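O-succinylhomoserine sulfhydrylase (Mycobacterium tuberculosis, PDB 3NDN) probably catalyses the pyridoxal phosphate-dependent formation of L-homocysteine from O-succinyl-L-homoserine and hydrogen sulfide, a step in methionine biosynthesis. Local coordinates at residues A47-S52 and G79-S84; V85-L90 and A98-A103; V329-D334 and V393-G398. All coordinates share one frame; numbering follows the deposited sequence.

Overall arrangement
Contacts 1 and 2 follow one another along helix 81-94 and lie at one end of the subunit, their centres 12 Å apart. They touch where Val-83 CG1 packs 3.8 Å from Ala-101 CB. The start of the helix meets an extended loop, its middle strand 98-102 at the margin of the seven-stranded sheet. Contact 3 comes last in the chain and sits across the molecule's centre, about 40 Å from contact 1 and 32 Å from contact 2, centre to centre. It joins two strands of the separate five-stranded sheet. Contact 1 takes part in the subunit interface, whereas no other chain of the assembly touches the segments of contact 3.

Contact 1: residues A47-S52 and G79-S84; sequences AMYLTS and GNPTVS
The extended, irregular segment 47-52 passes over the first turn of the helix that opens at Pro-81, coming closest where the CA atoms of Met-48 and Thr-82 lie 5.8 Å apart. Thr-82 carries the centre of the contact. Its OG1, anti to its own carbonyl carbon, takes part in two bonds at once: it donates to Ala-47 O at 3.0 Å, on a lone pair in the carbonyl plane, and it accepts from Tyr-49 N, also at 3.0 Å. One hydroxyl therefore bridges the two sides of Met-48 and fixes the loop backbone there. Asn-80 works in two directions. Its ND2 donates to Tyr-49 O at 3.0 Å along a nearly straight path (166°), with the acceptor in the amide plane, while OD1 turns back to accept from Val-83 N at 3.2 Å and, weakly, from Thr-82 N. ND2 also bonds Ser-76 OG. Tyr-49 lies across Pro-81 at about a right angle, Tyr-49 CD2 meeting Pro-81 CG at 3.8 Å; the edge of the same ring passes Thr-82 OG1. Beyond, Tyr-49 makes an edge-to-face pair with Phe-41 of a second subunit, so the loop is held between its own helix and a neighbour. Asn-80 is a helix N-cap through OD1, and its ND2 also ties a loop at the subunit interface to the start of helix 81-94.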
ATOM      1  N   ALA A  47       0.908   3.043  12.650  1.00 28.58           N
ATOM      2  CA  ALA A  47      -0.057   2.111  12.056  1.00 28.49           C
ATOM      3  C   ALA A  47      -0.984   2.745  11.005  1.00 27.98           C
ATOM      4  O   ALA A  47      -1.301   3.943  11.083  1.00 28.50           O
ATOM      5  CB  ALA A  47      -0.903   1.474  13.170  1.00 28.07           C
ATOM      6  N   MET A  48      -1.430   1.931  10.041  1.00 27.84           N
ATOM      7  CA  MET A  48      -2.351   2.389   8.962  1.00 28.24           C
ATOM      8  C   MET A  48      -3.730   1.738   9.112  1.00 27.65           C
ATOM      9  O   MET A  48      -3.849   0.524   8.952  1.00 27.78           O
ATOM     10  CB  MET A  48      -1.766   2.024   7.590  1.00 28.54           C
ATOM     11  CG  MET A  48      -2.492   2.654   6.387  1.00 30.74           C
ATOM     12  SD  MET A  48      -2.081   1.835   4.822  1.00 34.52           S
ATOM     13  CE  MET A  48      -0.431   2.460   4.501  1.00 36.06           C
ATOM     14  N   TYR A  49      -4.758   2.558   9.364  1.00 27.04           N
ATOM     15  CA  TYR A  49      -6.128   2.084   9.583  1.00 26.74           C
ATOM     16  C   TYR A  49      -7.007   2.274   8.342  1.00 26.36           C
ATOM     17  O   TYR A  49      -7.767   3.250   8.234  1.00 25.38           O
ATOM     18  CB  TYR A  49      -6.768   2.713  10.857  1.00 26.52           C
ATOM     19  CG  TYR A  49      -6.059   2.331  12.164  1.00 27.21           C
ATOM     20  CD1 TYR A  49      -6.428   1.178  12.868  1.00 28.44           C
ATOM     21  CD2 TYR A  49      -5.029   3.120  12.691  1.00 28.28           C
ATOM     22  CE1 TYR A  49      -5.763   0.806  14.050  1.00 29.86           C
ATOM     23  CE2 TYR A  49      -4.356   2.758  13.875  1.00 27.38           C
ATOM     24  CZ  TYR A  49      -4.751   1.602  14.556  1.00 30.10           C
ATOM     25  OH  TYR A  49      -4.122   1.203  15.730  1.00 30.91           O
ATOM     26  N   LEU A  50      -6.900   1.319   7.417  1.00 27.37           N
ATOM     27  CA  LEU A  50      -7.724   1.322   6.196  1.00 28.06           C
ATOM     28  C   LEU A  50      -9.115   0.800   6.545  1.00 28.15           C
ATOM     29  O   LEU A  50      -9.411  -0.383   6.374  1.00 29.13           O
ATOM     30  CB  LEU A  50      -7.083   0.492   5.068  1.00 28.15           C
ATOM     31  CG  LEU A  50      -5.715   0.969   4.550  1.00 29.83           C
ATOM     32  CD1 LEU A  50      -5.166   0.094   3.415  1.00 31.49           C
ATOM     33  CD2 LEU A  50      -5.795   2.431   4.110  1.00 30.86           C
ATOM     34  N   THR A  51      -9.958   1.714   7.033  1.00 27.79           N
ATOM     35  CA  THR A  51     -11.347   1.433   7.358  1.00 28.07           C
ATOM     36  C   THR A  51     -12.162   2.692   7.034  1.00 27.97           C
ATOM     37  O   THR A  51     -11.684   3.834   7.258  1.00 27.32           O
ATOM     38  CB  THR A  51     -11.529   1.031   8.850  1.00 28.47           C
ATOM     39  OG1 THR A  51     -12.827   0.459   9.034  1.00 29.48           O
ATOM     40  CG2 THR A  51     -11.369   2.253   9.806  1.00 27.34           C
ATOM     41  N   SER A  52     -13.366   2.500   6.493  1.00 27.43           N
ATOM     42  CA  SER A  52     -14.296   3.627   6.345  1.00 27.84           C
ATOM     43  C   SER A  52     -15.189   3.842   7.585  1.00 28.53           C
ATOM     44  O   SER A  52     -15.531   4.993   7.904  1.00 28.52           O
ATOM     45  CB  SER A  52     -15.147   3.493   5.063  1.00 28.44           C
ATOM     46  OG  SER A  52     -15.892   2.275   5.049  1.00 28.34           O
ATOM     47  N   GLY A  79     -13.091  11.903   9.936  1.00 31.37           N
ATOM     48  CA  GLY A  79     -12.110  11.599  10.999  1.00 30.25           C
ATOM     49  C   GLY A  79     -11.620  10.161  10.918  1.00 29.55           C
ATOM     50  O   GLY A  79     -12.430   9.244  10.789  1.00 29.50           O
ATOM     51  N   ASN A  80     -10.303   9.974  11.018  1.00 29.22           N
ATOM     52  CA  ASN A  80      -9.635   8.651  10.949  1.00 28.98           C
ATOM     53  C   ASN A  80      -8.339   8.685  11.808  1.00 28.51           C
ATOM     54  O   ASN A  80      -7.628   9.698  11.808  1.00 29.80           O
ATOM     55  CB  ASN A  80      -9.349   8.301   9.472  1.00 28.04           C
ATOM     56  CG  ASN A  80      -8.433   7.069   9.300  1.00 29.32           C
ATOM     57  OD1 ASN A  80      -7.220   7.163   9.479  1.00 29.39           O
ATOM     58  ND2 ASN A  80      -9.024   5.919   8.918  1.00 28.65           N
ATOM     59  N   PRO A  81      -8.014   7.595  12.534  1.00 29.10           N
ATOM     60  CA  PRO A  81      -6.819   7.684  13.414  1.00 28.96           C
ATOM     61  C   PRO A  81      -5.454   7.952  12.729  1.00 29.15           C
ATOM     62  O   PRO A  81      -4.626   8.681  13.295  1.00 28.93           O
ATOM     63  CB  PRO A  81      -6.820   6.355  14.167  1.00 29.64           C
ATOM     64  CG  PRO A  81      -7.852   5.489  13.499  1.00 30.31           C
ATOM     65  CD  PRO A  81      -8.830   6.403  12.841  1.00 28.84           C
ATOM     66  N   THR A  82      -5.213   7.356  11.556  1.00 28.06           N
ATOM     67  CA  THR A  82      -3.993   7.649  10.773  1.00 27.38           C
ATOM     68  C   THR A  82      -3.980   9.097  10.234  1.00 26.94           C
ATOM     69  O   THR A  82      -2.948   9.801  10.298  1.00 25.68           O
ATOM     70  CB  THR A  82      -3.817   6.603   9.632  1.00 27.30           C
ATOM     71  OG1 THR A  82      -3.852   5.287  10.190  1.00 26.07           O
ATOM     72  CG2 THR A  82      -2.518   6.795   8.863  1.00 27.07           C
ATOM     73  N   VAL A  83      -5.110   9.541   9.667  1.00 26.60           N
ATOM     74  CA  VAL A  83      -5.253  10.934   9.267  1.00 26.17           C
ATOM     75  C   VAL A  83      -4.988  11.915  10.441  1.00 26.14           C
ATOM     76  O   VAL A  83      -4.355  12.954  10.247  1.00 25.56           O
ATOM     77  CB  VAL A  83      -6.630  11.195   8.560  1.00 26.23           C
ATOM     78  CG1 VAL A  83      -6.804  12.693   8.219  1.00 26.60           C
ATOM     79  CG2 VAL A  83      -6.723  10.373   7.277  1.00 26.16           C
ATOM     80  N   SER A  84      -5.461  11.583  11.649  1.00 25.87           N
ATOM     81  CA  SER A  84      -5.211  12.435  12.830  1.00 25.95           C
ATOM     82  C   SER A  84      -3.717  12.608  13.175  1.00 25.69           C
ATOM     83  O   SER A  84      -3.315  13.678  13.649  1.00 24.34           O
ATOM     84  CB  SER A  84      -5.957  11.892  14.073  1.00 26.90           C
ATOM     85  OG  SER A  84      -7.359  12.044  13.925  1.00 27.94           O
TER

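Contact 2: residues V85-L90 and A98-A103; sequences VFEERL and AAFATA
A helix-turn-strand unit at the margin of the large sheet, in which helix 81-94 is followed almost at once by strand 98-102, brings these two segments together. Their axes approach to 7.8 Å, with an angle of 134° between their directions, so the chain largely doubles back on itself. Glu-87 reaches across. Its CG stands anti to the carbonyl carbon (chi1 -75°) and the chain beyond is extended, which carries the carboxylate alongside the strand. There OE2 accepts from Ala-101 N at 3.0 Å in a nearly straight bond (165°), using the anti lone pair, the one directed away from OE1. The same oxygen lies 3.6 Å from Phe-100 CA and obliquely to the Phe-100 ring, while Glu-87 CG rests 3.8 Å from Ala-101 CB.

The fold explains why this amide is available. Strand 98-102 is the outermost of its sheet within the chain and pairs with strand 238-242 through Ala-98, Phe-100 and Thr-102; the alternate residue Ala-101 turns its N-H toward the helix, where the carboxylate meets it. A backbone dipole directed at the carboxylate would be expected to favour its charged form.

Small side chains let the helix come close. Ala-99 points at it, and its CB meets the backbone Glu-87 O at 3.7 Å. The residue before Glu-87, Phe-86, with CG anti to its backbone N, presents the edge of its ring to Ala-101 CB, which lies in the ring plane 4.0 Å from Phe-86 CD2. Met-262 touches both Phe-86 and Ala-101, and Leu-270 of helix 264-273 also packs on Phe-86. On the strand's other side, Phe-100 and Thr-102 pack against Met-255 of helix 244-258.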
ATOM      1  N   VAL A  85      -2.909  11.559  12.960  1.00 25.16           N
ATOM      2  CA  VAL A  85      -1.472  11.623  13.228  1.00 25.24           C
ATOM      3  C   VAL A  85      -0.795  12.597  12.234  1.00 25.04           C
ATOM      4  O   VAL A  85       0.027  13.416  12.652  1.00 24.83           O
ATOM      5  CB  VAL A  85      -0.791  10.206  13.169  1.00 25.11           C
ATOM      6  CG1 VAL A  85       0.732  10.302  13.332  1.00 26.50           C
ATOM      7  CG2 VAL A  85      -1.388   9.250  14.241  1.00 25.86           C
ATOM      8  N   PHE A  86      -1.184  12.551  10.949  1.00 24.77           N
ATOM      9  CA  PHE A  86      -0.644  13.509   9.942  1.00 24.80           C
ATOM     10  C   PHE A  86      -1.008  14.972  10.318  1.00 25.73           C
ATOM     11  O   PHE A  86      -0.137  15.862  10.273  1.00 25.85           O
ATOM     12  CB  PHE A  86      -1.159  13.209   8.503  1.00 24.04           C
ATOM     13  CG  PHE A  86      -0.931  14.340   7.530  1.00 25.67           C
ATOM     14  CD1 PHE A  86       0.350  14.639   7.081  1.00 25.63           C
ATOM     15  CD2 PHE A  86      -2.008  15.135   7.086  1.00 24.59           C
ATOM     16  CE1 PHE A  86       0.571  15.701   6.204  1.00 26.78           C
ATOM     17  CE2 PHE A  86      -1.798  16.195   6.218  1.00 27.47           C
ATOM     18  CZ  PHE A  86      -0.511  16.491   5.775  1.00 25.48           C
ATOM     19  N   GLU A  87      -2.283  15.192  10.646  1.00 27.07           N
ATOM     20  CA  GLU A  87      -2.823  16.527  11.016  1.00 27.73           C
ATOM     21  C   GLU A  87      -2.067  17.102  12.225  1.00 28.53           C
ATOM     22  O   GLU A  87      -1.664  18.275  12.219  1.00 28.08           O
ATOM     23  CB  GLU A  87      -4.320  16.463  11.342  1.00 28.41           C
ATOM     24  CG  GLU A  87      -5.274  16.314  10.136  1.00 28.66           C
ATOM     25  CD  GLU A  87      -6.721  15.959  10.520  1.00 31.73           C
ATOM     26  OE1 GLU A  87      -6.951  15.493  11.670  1.00 29.92           O
ATOM     27  OE2 GLU A  87      -7.648  16.132   9.664  1.00 29.72           O
ATOM     28  N   GLU A  88      -1.870  16.279  13.252  1.00 28.63           N
ATOM     29  CA  GLU A  88      -1.223  16.768  14.480  1.00 29.77           C
ATOM     30  C   GLU A  88       0.276  17.000  14.339  1.00 29.35           C
ATOM     31  O   GLU A  88       0.822  17.971  14.892  1.00 29.35           O
ATOM     32  CB  GLU A  88      -1.554  15.862  15.670  1.00 29.85           C
ATOM     33  CG  GLU A  88      -0.907  16.285  16.998  1.00 31.31           C
ATOM     34  CD  GLU A  88      -1.623  17.432  17.705  1.00 33.57           C
ATOM     35  OE1 GLU A  88      -2.619  17.984  17.151  1.00 31.03           O
ATOM     36  OE2 GLU A  88      -1.181  17.773  18.840  1.00 33.91           O
ATOM     37  N   ARG A  89       0.961  16.121  13.602  1.00 28.98           N
ATOM     38  CA  ARG A  89       2.387  16.314  13.320  1.00 27.96           C
ATOM     39  C   ARG A  89       2.651  17.628  12.559  1.00 27.54           C
ATOM     40  O   ARG A  89       3.549  18.396  12.931  1.00 26.10           O
ATOM     41  CB  ARG A  89       2.985  15.084  12.582  1.00 27.83           C
ATOM     42  CG  ARG A  89       4.515  15.130  12.361  1.00 28.74           C
ATOM     43  CD  ARG A  89       5.070  13.736  11.944  1.00 28.32           C
ATOM     44  NE  ARG A  89       4.951  12.765  13.039  1.00 28.47           N
ATOM     45  CZ  ARG A  89       5.363  11.492  12.994  1.00 29.37           C
ATOM     46  NH1 ARG A  89       5.204  10.712  14.065  1.00 30.19           N
ATOM     47  NH2 ARG A  89       5.912  10.988  11.886  1.00 26.64           N
ATOM     48  N   LEU A  90       1.856  17.912  11.517  1.00 26.07           N
ATOM     49  CA  LEU A  90       2.009  19.166  10.767  1.00 26.21           C
ATOM     50  C   LEU A  90       1.641  20.385  11.650  1.00 26.06           C
ATOM     51  O   LEU A  90       2.307  21.416  11.588  1.00 25.97           O
ATOM     52  CB  LEU A  90       1.150  19.158   9.462  1.00 25.16           C
ATOM     53  CG  LEU A  90       1.220  20.373   8.514  1.00 27.01           C
ATOM     54  CD1 LEU A  90       2.653  20.727   8.069  1.00 25.80           C
ATOM     55  CD2 LEU A  90       0.258  20.230   7.290  1.00 26.65           C
ATOM     56  N   ALA A  98      -5.034  24.658  15.347  1.00 31.38           N
ATOM     57  CA  ALA A  98      -5.771  23.476  14.849  1.00 30.96           C
ATOM     58  C   ALA A  98      -5.517  23.204  13.351  1.00 30.56           C
ATOM     59  O   ALA A  98      -4.962  24.070  12.649  1.00 30.22           O
ATOM     60  CB  ALA A  98      -7.278  23.601  15.150  1.00 31.12           C
ATOM     61  N   ALA A  99      -5.894  22.003  12.885  1.00 29.81           N
ATOM     62  CA  ALA A  99      -5.621  21.519  11.507  1.00 29.57           C
ATOM     63  C   ALA A  99      -6.690  20.555  10.951  1.00 29.38           C
ATOM     64  O   ALA A  99      -7.338  19.816  11.716  1.00 29.82           O
ATOM     65  CB  ALA A  99      -4.254  20.835  11.453  1.00 30.00           C
ATOM     66  N   PHE A 100      -6.854  20.556   9.625  1.00 28.38           N
ATOM     67  CA  PHE A 100      -7.756  19.638   8.907  1.00 28.33           C
ATOM     68  C   PHE A 100      -7.120  19.212   7.575  1.00 27.29           C
ATOM     69  O   PHE A 100      -6.722  20.073   6.784  1.00 28.56           O
ATOM     70  CB  PHE A 100      -9.126  20.303   8.632  1.00 28.71           C
ATOM     71  CG  PHE A 100     -10.296  19.328   8.705  1.00 29.77           C
ATOM     72  CD1 PHE A 100     -11.273  19.463   9.685  1.00 31.48           C
ATOM     73  CD2 PHE A 100     -10.383  18.256   7.817  1.00 29.24           C
ATOM     74  CE1 PHE A 100     -12.344  18.554   9.783  1.00 32.91           C
ATOM     75  CE2 PHE A 100     -11.452  17.339   7.897  1.00 31.77           C
ATOM     76  CZ  PHE A 100     -12.432  17.491   8.883  1.00 32.04           C
ATOM     77  N   ALA A 101      -7.005  17.899   7.340  1.00 27.19           N
ATOM     78  CA  ALA A 101      -6.380  17.348   6.127  1.00 26.33           C
ATOM     79  C   ALA A 101      -7.364  17.298   4.948  1.00 26.48           C
ATOM     80  O   ALA A 101      -8.561  17.094   5.165  1.00 26.40           O
ATOM     81  CB  ALA A 101      -5.827  15.915   6.408  1.00 26.56           C
ATOM     82  N   THR A 102      -6.848  17.441   3.718  1.00 25.64           N
ATOM     83  CA  THR A 102      -7.678  17.433   2.473  1.00 26.29           C
ATOM     84  C   THR A 102      -7.092  16.514   1.367  1.00 26.05           C
ATOM     85  O   THR A 102      -5.968  16.025   1.507  1.00 26.24           O
ATOM     86  CB  THR A 102      -7.825  18.850   1.887  1.00 26.68           C
ATOM     87  OG1 THR A 102      -6.562  19.285   1.373  1.00 26.09           O
ATOM     88  CG2 THR A 102      -8.335  19.885   2.920  1.00 25.55           C
ATOM     89  N   ALA A 103      -7.836  16.303   0.267  1.00 25.49           N
ATOM     90  CA  ALA A 103      -7.420  15.389  -0.827  1.00 25.98           C
ATOM     91  C   ALA A 103      -6.266  15.959  -1.691  1.00 25.82           C
ATOM     92  O   ALA A 103      -5.556  15.203  -2.359  1.00 26.31           O
ATOM     93  CB  ALA A 103      -8.634  15.037  -1.745  1.00 26.33           C
TER

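Contact 3: residues V329-D334 and V393-G398; sequences VTFALD and VRISVG
Phe-331 leaves strand 329-333 with CB on the same side of the sheet as Val-329, Val-393 and Ile-395. Its CG occupies the crowded position between backbone N and carbonyl carbon (chi1 70°), which swings the ring over the neighbouring strand. Phe-331 CD2 comes first, 3.7 Å from Val-393 O; Phe-331 CE2 then reaches Val-393 CG1 and, at 3.9 Å, Ile-395 CD1. At the tip, Phe-331 CZ lies 3.7 Å from Val-393 CB. That CB stands over the ring face, 4.1 Å from the centroid, a CH-pi contact between side chains lying side by side.

Beneath them the backbones form a regular antiparallel ladder. Phe-331 with Val-393, and Val-329 with Ile-395, are hydrogen-bonded pairs, each joined by two nearly straight bonds; Phe-331 O accepts from Val-393 N at 2.9 Å, nearly along the C=O axis. Thr-330 and Arg-394 are the non-hydrogen-bonded pair between them, on the opposite face, where Thr-330 OG1 passes 3.7 Å from Arg-394 CG. Their polar ends have other partners: Pro-178 O and Gln-180 for the hydroxyl, Asn-177 for the guanidinium. Leu-295 of helix 277-296 packs on Val-329 and Phe-331. With Val-329, Phe-331, Val-393 and Ile-395 toward helices 277-296 and 340-350, and Thr-330 and Arg-394 on the other face, the pair lies inside the five-stranded sheet, with strand 392-396 in its middle, consistent with the C-terminal domain of PLP-dependent trans-sulfuration enzymes.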
ATOM      1  N   VAL A 329      14.903  28.006  -8.858  1.00 30.54           N
ATOM      2  CA  VAL A 329      15.682  29.095  -9.496  1.00 31.03           C
ATOM      3  C   VAL A 329      15.129  29.439 -10.895  1.00 31.44           C
ATOM      4  O   VAL A 329      15.022  28.561 -11.752  1.00 31.61           O
ATOM      5  CB  VAL A 329      17.168  28.710  -9.641  1.00 30.65           C
ATOM      6  CG1 VAL A 329      18.005  29.903 -10.166  1.00 31.62           C
ATOM      7  CG2 VAL A 329      17.728  28.176  -8.310  1.00 31.68           C
ATOM      8  N   THR A 330      14.823  30.716 -11.126  1.00 32.14           N
ATOM      9  CA  THR A 330      14.313  31.199 -12.422  1.00 32.88           C
ATOM     10  C   THR A 330      15.397  32.068 -13.101  1.00 33.78           C
ATOM     11  O   THR A 330      16.061  32.858 -12.427  1.00 33.96           O
ATOM     12  CB  THR A 330      12.989  31.994 -12.216  1.00 32.45           C
ATOM     13  OG1 THR A 330      12.017  31.149 -11.575  1.00 32.78           O
ATOM     14  CG2 THR A 330      12.402  32.484 -13.549  1.00 32.72           C
ATOM     15  N   PHE A 331      15.585  31.900 -14.413  1.00 34.47           N
ATOM     16  CA  PHE A 331      16.533  32.738 -15.189  1.00 35.39           C
ATOM     17  C   PHE A 331      16.112  33.003 -16.645  1.00 36.48           C
ATOM     18  O   PHE A 331      15.241  32.320 -17.185  1.00 36.78           O
ATOM     19  CB  PHE A 331      17.954  32.156 -15.144  1.00 35.31           C
ATOM     20  CG  PHE A 331      18.126  30.863 -15.920  1.00 35.92           C
ATOM     21  CD1 PHE A 331      18.725  30.873 -17.180  1.00 36.73           C
ATOM     22  CD2 PHE A 331      17.716  29.643 -15.382  1.00 35.52           C
ATOM     23  CE1 PHE A 331      18.904  29.691 -17.905  1.00 36.92           C
ATOM     24  CE2 PHE A 331      17.897  28.447 -16.095  1.00 36.74           C
ATOM     25  CZ  PHE A 331      18.485  28.475 -17.363  1.00 36.19           C
ATOM     26  N   ALA A 332      16.763  33.987 -17.278  1.00 37.33           N
ATOM     27  CA  ALA A 332      16.511  34.321 -18.678  1.00 39.06           C
ATOM     28  C   ALA A 332      17.797  34.286 -19.506  1.00 40.09           C
ATOM     29  O   ALA A 332      18.849  34.773 -19.061  1.00 39.60           O
ATOM     30  CB  ALA A 332      15.837  35.700 -18.799  1.00 39.11           C
ATOM     31  N   LEU A 333      17.698  33.695 -20.698  1.00 41.07           N
ATOM     32  CA  LEU A 333      18.812  33.608 -21.635  1.00 43.20           C
ATOM     33  C   LEU A 333      19.092  34.965 -22.279  1.00 44.61           C
ATOM     34  O   LEU A 333      18.162  35.732 -22.540  1.00 44.70           O
ATOM     35  CB  LEU A 333      18.527  32.559 -22.720  1.00 43.08           C
ATOM     36  CG  LEU A 333      18.469  31.093 -22.285  1.00 43.46           C
ATOM     37  CD1 LEU A 333      17.794  30.230 -23.334  1.00 43.46           C
ATOM     38  CD2 LEU A 333      19.847  30.532 -21.942  1.00 44.26           C
ATOM     39  N   ASP A 334      20.365  35.254 -22.536  1.00 46.64           N
ATOM     40  CA  ASP A 334      20.753  36.512 -23.194  1.00 48.88           C
ATOM     41  C   ASP A 334      20.845  36.312 -24.708  1.00 50.45           C
ATOM     42  O   ASP A 334      21.854  35.823 -25.219  1.00 51.13           O
ATOM     43  CB  ASP A 334      22.071  37.050 -22.625  1.00 49.23           C
ATOM     44  CG  ASP A 334      22.417  38.463 -23.134  1.00 51.45           C
ATOM     45  OD1 ASP A 334      21.511  39.248 -23.508  1.00 53.25           O
ATOM     46  OD2 ASP A 334      23.617  38.795 -23.147  1.00 53.75           O
ATOM     47  N   VAL A 393      13.501  30.294 -18.260  1.00 35.61           N
ATOM     48  CA  VAL A 393      13.604  28.872 -17.837  1.00 34.99           C
ATOM     49  C   VAL A 393      13.518  28.765 -16.294  1.00 34.12           C
ATOM     50  O   VAL A 393      14.048  29.630 -15.585  1.00 34.03           O
ATOM     51  CB  VAL A 393      14.933  28.229 -18.372  1.00 35.03           C
ATOM     52  CG1 VAL A 393      15.110  26.791 -17.892  1.00 34.45           C
ATOM     53  CG2 VAL A 393      14.973  28.269 -19.905  1.00 36.22           C
ATOM     54  N   ARG A 394      12.822  27.738 -15.782  1.00 33.44           N
ATOM     55  CA  ARG A 394      12.683  27.489 -14.325  1.00 32.59           C
ATOM     56  C   ARG A 394      13.241  26.111 -13.904  1.00 31.96           C
ATOM     57  O   ARG A 394      12.844  25.088 -14.476  1.00 30.95           O
ATOM     58  CB  ARG A 394      11.208  27.559 -13.907  1.00 32.33           C
ATOM     59  CG  ARG A 394      11.000  27.689 -12.392  1.00 32.57           C
ATOM     60  CD  ARG A 394       9.549  27.438 -11.970  1.00 33.79           C
ATOM     61  NE  ARG A 394       9.134  26.041 -12.150  1.00 34.48           N
ATOM     62  CZ  ARG A 394       7.886  25.602 -11.974  1.00 35.77           C
ATOM     63  NH1 ARG A 394       6.913  26.447 -11.629  1.00 34.69           N
ATOM     64  NH2 ARG A 394       7.599  24.315 -12.161  1.00 34.83           N
ATOM     65  N   ILE A 395      14.135  26.081 -12.906  1.00 30.79           N
ATOM     66  CA  ILE A 395      14.719  24.810 -12.421  1.00 31.07           C
ATOM     67  C   ILE A 395      14.323  24.507 -10.956  1.00 30.37           C
ATOM     68  O   ILE A 395      14.492  25.352 -10.059  1.00 30.56           O
ATOM     69  CB  ILE A 395      16.270  24.761 -12.568  1.00 31.56           C
ATOM     70  CG1 ILE A 395      16.679  24.841 -14.048  1.00 32.26           C
ATOM     71  CG2 ILE A 395      16.852  23.468 -11.936  1.00 31.42           C
ATOM     72  CD1 ILE A 395      18.191  24.985 -14.273  1.00 34.68           C
ATOM     73  N   SER A 396      13.787  23.311 -10.740  1.00 30.26           N
ATOM     74  CA  SER A 396      13.419  22.817  -9.400  1.00 29.21           C
ATOM     75  C   SER A 396      14.540  21.926  -8.865  1.00 29.22           C
ATOM     76  O   SER A 396      14.843  20.887  -9.450  1.00 29.29           O
ATOM     77  CB  SER A 396      12.082  22.080  -9.477  1.00 29.25           C
ATOM     78  OG  SER A 396      11.653  21.570  -8.219  1.00 29.50           O
ATOM     79  N   VAL A 397      15.156  22.337  -7.755  1.00 29.63           N
ATOM     80  CA  VAL A 397      16.363  21.665  -7.203  1.00 30.30           C
ATOM     81  C   VAL A 397      16.072  20.563  -6.173  1.00 30.90           C
ATOM     82  O   VAL A 397      15.414  20.808  -5.149  1.00 30.45           O
ATOM     83  CB  VAL A 397      17.365  22.705  -6.628  1.00 30.73           C
ATOM     84  CG1 VAL A 397      18.627  22.033  -6.021  1.00 30.75           C
ATOM     85  CG2 VAL A 397      17.786  23.693  -7.736  1.00 30.57           C
ATOM     86  N   GLY A 398      16.580  19.358  -6.461  1.00 31.00           N
ATOM     87  CA  GLY A 398      16.391  18.176  -5.627  1.00 30.96           C
ATOM     88  C   GLY A 398      17.621  17.823  -4.789  1.00 31.29           C
ATOM     89  O   GLY A 398      18.262  18.702  -4.205  1.00 30.67           O
TER